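HpcH/HpaI aldolase (Desulfitobacterium hafniense, PDB 3QZ6) belongs to the HpcH/HpaI aldolase/citrate lyase family and folds as a TIM barrel. Local coordinates at residues 17-22 with 31-36; 41-44 with 49-52. All coordinates share one frame; numbering follows the deposited sequence.

Contacts 1 and 2 lie side by side at the first two strands of the barrel, with centres about 13 Å apart. They follow one another along the chain. Strands 16-21 and 40-44 are neighbours in the sheet, and Leu21 N probably bonds to Ile42 O at 2.8 Å. A second probable hydrogen bond, Asn22 ND2 to Asp44 OD2, measures 2.7 Å and links the strand ends. Tyr50 of contact 2 also reaches contact 1, where its OH packs 3.3 Å from Leu21 CG. A zinc ion is bound nearby. The side chain of Leu21 is about 8 Å from this zinc ion. The side chain of Tyr50 is about 7 Å from the bound zinc ion.

Contact 1 (17-22 with 31-36); sequences VGTMLN and RIYAEA
Thr19 and Tyr33 make the main contact between strand 17-21 and helix 31-35. The methyl of Thr19 does the touching. Thr19 CG2 sits 3.4 Å from Tyr33 CE2, and it is 3.5 Å from Tyr33 CZ. It meets the ring obliquely, near the hydroxyl end, and the two side chains cross at about a right angle. The chi1 of Thr19 is -159°, which places OG1 opposite the backbone N and CG2 between N and the carbonyl carbon. The two branches thus have separate jobs. The methyl packs on the tyrosine, while OG1 is hydrogen-bonded to Trp235 O on the adjacent strand.

Leu21 adds a second, looser apolar contact. Its CB does not point at the helix, but the end of the chain swings nearer, and Leu21 CD1 comes to 4.0 Å from Tyr33 CE2. This methyl also meets the ring obliquely.

Tyr33 has a chi1 of -81° and a chi2 of only -9°. The low chi2 brings CA close to the plane of the ring. The ring extends from the helix to the strand, and its OH ends 4.1 Å from Met20 O, at packing distance. The CB of Met20, a selenomethionine, points away from the helix. This is the alternation of a barrel strand: Thr19 faces the outer layer and Met20 the other side.

The contact belongs to the first beta-alpha-beta unit of the TIM barrel, formed by strand 16-21, helix 29-35 and strand 40-44. Leu38, in the loop before strand 40-44, touches both Thr19 and Tyr33. Thr246 of the second subunit packs on Tyr33. Helix 238-254 approaches through Asp238, which touches Leu21 and Tyr33, while Phe41 of strand 40-44 and Leu58 of helix 52-65 adjoin Leu21.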
ATOM      1  N   VAL A  17     -14.154 -12.604   4.747  1.00 24.92           N
ATOM      2  CA  VAL A  17     -13.911 -11.313   4.133  1.00 22.75           C
ATOM      3  C   VAL A  17     -12.514 -11.244   3.521  1.00 24.44           C
ATOM      4  O   VAL A  17     -11.520 -11.604   4.163  1.00 18.73           O
ATOM      5  CB  VAL A  17     -14.087 -10.174   5.162  1.00 23.96           C
ATOM      6  CG1 VAL A  17     -14.083  -8.824   4.462  1.00 19.77           C
ATOM      7  CG2 VAL A  17     -15.395 -10.365   5.959  1.00 22.83           C
ATOM      8  N   GLY A  18     -12.452 -10.773   2.278  1.00 21.53           N
ATOM      9  CA  GLY A  18     -11.202 -10.682   1.548  1.00 19.13           C
ATOM     10  C   GLY A  18     -11.114  -9.380   0.780  1.00 23.07           C
ATOM     11  O   GLY A  18     -12.073  -8.602   0.730  1.00 21.49           O
ATOM     12  N   THR A  19      -9.960  -9.136   0.176  1.00 20.58           N
ATOM     13  CA  THR A  19      -9.775  -7.944  -0.630  1.00 17.07           C
ATOM     14  C   THR A  19      -8.872  -8.286  -1.813  1.00 17.48           C
ATOM     15  O   THR A  19      -8.216  -9.334  -1.815  1.00 17.66           O
ATOM     16  CB  THR A  19      -9.191  -6.797   0.225  1.00 21.73           C
ATOM     17  OG1 THR A  19      -9.470  -5.541  -0.395  1.00 21.14           O
ATOM     18  CG2 THR A  19      -7.675  -6.962   0.417  1.00 20.17           C
HETATM   19  N   MSE A  20      -8.849  -7.421  -2.826  1.00 18.75           N
HETATM   20  CA  MSE A  20      -7.975  -7.623  -3.977  1.00 17.50           C
HETATM   21  C   MSE A  20      -6.570  -7.074  -3.689  1.00 20.73           C
HETATM   22  O   MSE A  20      -6.424  -6.076  -2.982  1.00 18.61           O
HETATM   23  CB  MSE A  20      -8.537  -6.908  -5.210  1.00 16.55           C
HETATM   24  CG  MSE A  20      -9.889  -7.427  -5.704  1.00 18.65           C
HETATM   25 SE   MSE A  20      -9.735  -9.252  -6.341  0.76 26.50          SE
HETATM   26  CE  MSE A  20      -8.204  -9.021  -7.566  1.00 16.91           C
ATOM     27  N   LEU A  21      -5.545  -7.724  -4.247  1.00 15.39           N
ATOM     28  CA  LEU A  21      -4.178  -7.233  -4.162  1.00 15.59           C
ATOM     29  C   LEU A  21      -3.652  -6.979  -5.579  1.00 20.04           C
ATOM     30  O   LEU A  21      -3.456  -7.929  -6.339  1.00 17.37           O
ATOM     31  CB  LEU A  21      -3.279  -8.260  -3.451  1.00 15.36           C
ATOM     32  CG  LEU A  21      -1.885  -7.737  -3.070  1.00 20.81           C
ATOM     33  CD1 LEU A  21      -1.999  -6.853  -1.826  1.00 17.77           C
ATOM     34  CD2 LEU A  21      -0.873  -8.868  -2.845  1.00 17.16           C
ATOM     35  N   ASN A  22      -3.429  -5.709  -5.934  1.00 16.35           N
ATOM     36  CA  ASN A  22      -2.988  -5.353  -7.284  1.00 15.54           C
ATOM     37  C   ASN A  22      -1.644  -4.647  -7.348  1.00 18.55           C
ATOM     38  O   ASN A  22      -0.958  -4.708  -8.379  1.00 18.00           O
ATOM     39  CB  ASN A  22      -4.021  -4.444  -7.983  1.00 14.80           C
ATOM     40  CG  ASN A  22      -5.271  -5.184  -8.385  1.00 21.49           C
ATOM     41  OD1 ASN A  22      -6.145  -5.435  -7.555  1.00 20.33           O
ATOM     42  ND2 ASN A  22      -5.367  -5.546  -9.664  1.00 19.68           N
ATOM     43  N   ARG A  31       0.699  -9.384   6.899  1.00 15.75           N
ATOM     44  CA  ARG A  31       0.550  -9.148   8.334  1.00 19.81           C
ATOM     45  C   ARG A  31      -0.395  -7.986   8.604  1.00 22.52           C
ATOM     46  O   ARG A  31      -1.161  -8.000   9.578  1.00 19.53           O
ATOM     47  CB  ARG A  31       1.909  -8.893   8.967  1.00 18.36           C
ATOM     48  CG  ARG A  31       2.909 -10.001   8.694  1.00 22.35           C
ATOM     49  CD  ARG A  31       4.335  -9.446   8.814  1.00 38.73           C
ATOM     50  NE  ARG A  31       4.706  -9.441  10.199  1.00 27.66           N
ATOM     51  CZ  ARG A  31       5.721  -8.790  10.764  1.00 24.28           C
ATOM     52  NH1 ARG A  31       6.579  -8.017  10.094  1.00 17.20           N
ATOM     53  NH2 ARG A  31       5.863  -8.938  12.062  1.00 15.89           N
ATOM     54  N   ILE A  32      -0.358  -6.981   7.731  1.00 17.96           N
ATOM     55  CA  ILE A  32      -1.291  -5.863   7.842  1.00 15.55           C
ATOM     56  C   ILE A  32      -2.720  -6.361   7.639  1.00 20.40           C
ATOM     57  O   ILE A  32      -3.637  -5.989   8.374  1.00 20.29           O
ATOM     58  CB  ILE A  32      -0.955  -4.765   6.830  1.00 19.43           C
ATOM     59  CG1 ILE A  32       0.244  -3.948   7.343  1.00 23.15           C
ATOM     60  CG2 ILE A  32      -2.158  -3.852   6.612  1.00 21.43           C
ATOM     61  CD1 ILE A  32       0.796  -2.959   6.337  1.00 24.46           C
ATOM     62  N   TYR A  33      -2.902  -7.224   6.646  1.00 16.78           N
ATOM     63  CA  TYR A  33      -4.231  -7.750   6.351  1.00 14.59           C
ATOM     64  C   TYR A  33      -4.755  -8.675   7.461  1.00 16.09           C
ATOM     65  O   TYR A  33      -5.944  -8.663   7.786  1.00 21.18           O
ATOM     66  CB  TYR A  33      -4.249  -8.440   4.975  1.00 16.53           C
ATOM     67  CG  TYR A  33      -4.378  -7.463   3.801  1.00 17.36           C
ATOM     68  CD1 TYR A  33      -4.649  -6.112   4.014  1.00 19.48           C
ATOM     69  CD2 TYR A  33      -4.253  -7.901   2.489  1.00 20.05           C
ATOM     70  CE1 TYR A  33      -4.790  -5.219   2.941  1.00 20.88           C
ATOM     71  CE2 TYR A  33      -4.382  -7.026   1.412  1.00 17.75           C
ATOM     72  CZ  TYR A  33      -4.656  -5.690   1.641  1.00 20.42           C
ATOM     73  OH  TYR A  33      -4.795  -4.828   0.560  1.00 18.84           O
ATOM     74  N   ALA A  34      -3.875  -9.477   8.044  1.00 19.42           N
ATOM     75  CA  ALA A  34      -4.277 -10.319   9.164  1.00 19.28           C
ATOM     76  C   ALA A  34      -4.757  -9.443  10.314  1.00 25.26           C
ATOM     77  O   ALA A  34      -5.802  -9.691  10.902  1.00 21.22           O
ATOM     78  CB  ALA A  34      -3.119 -11.183   9.614  1.00 20.01           C
ATOM     79  N   GLU A  35      -3.990  -8.405  10.624  1.00 21.86           N
ATOM     80  CA  GLU A  35      -4.325  -7.520  11.736  1.00 20.37           C
ATOM     81  C   GLU A  35      -5.619  -6.759  11.473  1.00 22.57           C
ATOM     82  O   GLU A  35      -6.376  -6.463  12.402  1.00 24.09           O
ATOM     83  CB  GLU A  35      -3.159  -6.558  12.035  1.00 21.93           C
ATOM     84  CG  GLU A  35      -3.468  -5.481  13.076  1.00 26.42           C
ATOM     85  CD  GLU A  35      -3.711  -6.035  14.479  1.00 34.89           C
ATOM     86  OE1 GLU A  35      -3.382  -7.216  14.740  1.00 32.63           O
ATOM     87  OE2 GLU A  35      -4.228  -5.275  15.324  1.00 38.27           O
ATOM     88  N   ALA A  36      -5.889  -6.459  10.207  1.00 22.89           N
ATOM     89  CA  ALA A  36      -7.135  -5.783   9.840  1.00 21.92           C
ATOM     90  C   ALA A  36      -8.349  -6.708   9.874  1.00 25.33           C
ATOM     91  O   ALA A  36      -9.479  -6.257   9.685  1.00 25.29           O
ATOM     92  CB  ALA A  36      -7.016  -5.130   8.474  1.00 20.48           C
TER

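Contact 2 (41-44 with 49-52); sequences FIVD and AYTF
Val43 packs a methyl against the face of the Tyr50 ring. Val43 CG1 lies 3.7 Å from the ring centroid and 23° off the ring normal, a CH-pi contact. It is displaced toward the rim, and its closest ring atoms include Tyr50 CG at 3.5 Å. With chi1 at 179°, CG1 stands opposite the backbone N of Val43, and this branch meets the ring.

The edge of the ring is packed more loosely. The main-chain Asp44 O approaches it near the ring plane, 3.8 Å from Tyr50 CD2.

The contact closes a beta-alpha loop of the TIM barrel, the turn that leaves strand 40-44 at its C-terminal end and leads into helix 52-65. Tyr50 folds back from this loop over the strand end. Its hydroxyl is hydrogen-bonded to Val24 O, which anchors the far end of the buried ring. The carboxylate of Asp44 leads away from Tyr50. Its OD2 is hydrogen-bonded to Asn22 ND2 and forms a salt bridge with Arg72, while OD1 accepts a hydrogen bond from the backbone N of His47 within the loop.

The solvent side lies at Ala49 and Thr51. Both are exposed, and the CB of Ala49 points away from the strand. Thr51 is the N-cap of helix 52-65, with OG1 bonded to Glu54 N.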
ATOM      1  N   PHE A  41      -7.016 -12.903   0.701  1.00 18.58           N
ATOM      2  CA  PHE A  41      -6.929 -11.873  -0.316  1.00 20.20           C
ATOM      3  C   PHE A  41      -6.633 -12.537  -1.639  1.00 19.18           C
ATOM      4  O   PHE A  41      -6.214 -13.696  -1.687  1.00 17.65           O
ATOM      5  CB  PHE A  41      -5.873 -10.803   0.025  1.00 15.51           C
ATOM      6  CG  PHE A  41      -4.478 -11.342   0.158  1.00 17.19           C
ATOM      7  CD1 PHE A  41      -3.642 -11.422  -0.948  1.00 16.06           C
ATOM      8  CD2 PHE A  41      -3.999 -11.757   1.395  1.00 21.53           C
ATOM      9  CE1 PHE A  41      -2.348 -11.906  -0.824  1.00 14.52           C
ATOM     10  CE2 PHE A  41      -2.715 -12.245   1.536  1.00 20.47           C
ATOM     11  CZ  PHE A  41      -1.876 -12.311   0.434  1.00 16.81           C
ATOM     12  N   ILE A  42      -6.873 -11.808  -2.720  1.00 13.65           N
ATOM     13  CA  ILE A  42      -6.746 -12.399  -4.038  1.00 17.08           C
ATOM     14  C   ILE A  42      -5.696 -11.645  -4.815  1.00 19.77           C
ATOM     15  O   ILE A  42      -5.826 -10.444  -5.040  1.00 16.35           O
ATOM     16  CB  ILE A  42      -8.077 -12.360  -4.807  1.00 18.23           C
ATOM     17  CG1 ILE A  42      -9.210 -12.938  -3.943  1.00 19.89           C
ATOM     18  CG2 ILE A  42      -7.941 -13.104  -6.145  1.00 17.15           C
ATOM     19  CD1 ILE A  42     -10.483 -13.240  -4.730  1.00 21.10           C
ATOM     20  N   VAL A  43      -4.641 -12.348  -5.206  1.00 17.63           N
ATOM     21  CA  VAL A  43      -3.587 -11.726  -5.988  1.00 16.68           C
ATOM     22  C   VAL A  43      -4.069 -11.616  -7.432  1.00 17.07           C
ATOM     23  O   VAL A  43      -4.489 -12.612  -8.023  1.00 18.42           O
ATOM     24  CB  VAL A  43      -2.283 -12.542  -5.928  1.00 17.46           C
ATOM     25  CG1 VAL A  43      -1.197 -11.870  -6.780  1.00 15.75           C
ATOM     26  CG2 VAL A  43      -1.819 -12.688  -4.460  1.00 15.14           C
ATOM     27  N   ASP A  44      -4.017 -10.413  -7.995  1.00 16.78           N
ATOM     28  CA  ASP A  44      -4.504 -10.205  -9.358  1.00 14.85           C
ATOM     29  C   ASP A  44      -3.430 -10.489 -10.412  1.00 21.21           C
ATOM     30  O   ASP A  44      -2.702  -9.585 -10.808  1.00 19.97           O
ATOM     31  CB  ASP A  44      -5.015  -8.779  -9.531  1.00 17.98           C
ATOM     32  CG  ASP A  44      -5.972  -8.648 -10.716  1.00 28.08           C
ATOM     33  OD1 ASP A  44      -6.000  -9.577 -11.546  1.00 25.71           O
ATOM     34  OD2 ASP A  44      -6.687  -7.628 -10.813  1.00 21.66           O
ATOM     35  N   ALA A  49       1.272  -7.478 -12.438  1.00 12.10           N
ATOM     36  CA  ALA A  49       2.540  -8.070 -12.852  1.00 15.06           C
ATOM     37  C   ALA A  49       3.111  -9.121 -11.906  1.00 19.01           C
ATOM     38  O   ALA A  49       4.264  -9.487 -12.050  1.00 18.76           O
ATOM     39  CB  ALA A  49       3.584  -6.958 -13.063  1.00 14.06           C
ATOM     40  N   TYR A  50       2.339  -9.607 -10.937  1.00 12.54           N
ATOM     41  CA  TYR A  50       2.929 -10.469  -9.897  1.00 14.86           C
ATOM     42  C   TYR A  50       3.675 -11.677 -10.468  1.00 18.41           C
ATOM     43  O   TYR A  50       3.161 -12.353 -11.343  1.00 17.77           O
ATOM     44  CB  TYR A  50       1.854 -10.954  -8.925  1.00 17.01           C
ATOM     45  CG  TYR A  50       1.346  -9.846  -8.044  1.00 15.00           C
ATOM     46  CD1 TYR A  50       1.989  -9.532  -6.851  1.00 14.77           C
ATOM     47  CD2 TYR A  50       0.230  -9.099  -8.414  1.00 15.26           C
ATOM     48  CE1 TYR A  50       1.525  -8.506  -6.049  1.00 15.83           C
ATOM     49  CE2 TYR A  50      -0.240  -8.077  -7.612  1.00 15.91           C
ATOM     50  CZ  TYR A  50       0.410  -7.784  -6.442  1.00 16.15           C
ATOM     51  OH  TYR A  50      -0.049  -6.755  -5.656  1.00 15.00           O
ATOM     52  N   THR A  51       4.878 -11.952  -9.971  1.00 14.83           N
ATOM     53  CA  THR A  51       5.596 -13.165 -10.379  1.00 13.41           C
ATOM     54  C   THR A  51       5.281 -14.315  -9.426  1.00 18.47           C
ATOM     55  O   THR A  51       4.746 -14.104  -8.333  1.00 16.10           O
ATOM     56  CB  THR A  51       7.099 -12.944 -10.338  1.00 19.65           C
ATOM     57  OG1 THR A  51       7.497 -12.786  -8.966  1.00 17.50           O
ATOM     58  CG2 THR A  51       7.485 -11.697 -11.146  1.00 17.42           C
ATOM     59  N   PHE A  52       5.613 -15.539  -9.813  1.00 14.55           N
ATOM     60  CA  PHE A  52       5.346 -16.642  -8.910  1.00 15.40           C
ATOM     61  C   PHE A  52       6.229 -16.585  -7.653  1.00 11.72           C
ATOM     62  O   PHE A  52       5.812 -17.054  -6.591  1.00 17.15           O
ATOM     63  CB  PHE A  52       5.450 -17.998  -9.628  1.00 19.50           C
ATOM     64  CG  PHE A  52       4.300 -18.260 -10.566  1.00 33.02           C
ATOM     65  CD1 PHE A  52       3.393 -17.237 -10.867  1.00 35.56           C
ATOM     66  CD2 PHE A  52       4.100 -19.507 -11.129  1.00 33.59           C
ATOM     67  CE1 PHE A  52       2.324 -17.450 -11.724  1.00 33.64           C
ATOM     68  CE2 PHE A  52       3.027 -19.733 -12.001  1.00 24.26           C
ATOM     69  CZ  PHE A  52       2.140 -18.706 -12.292  1.00 32.08           C
TER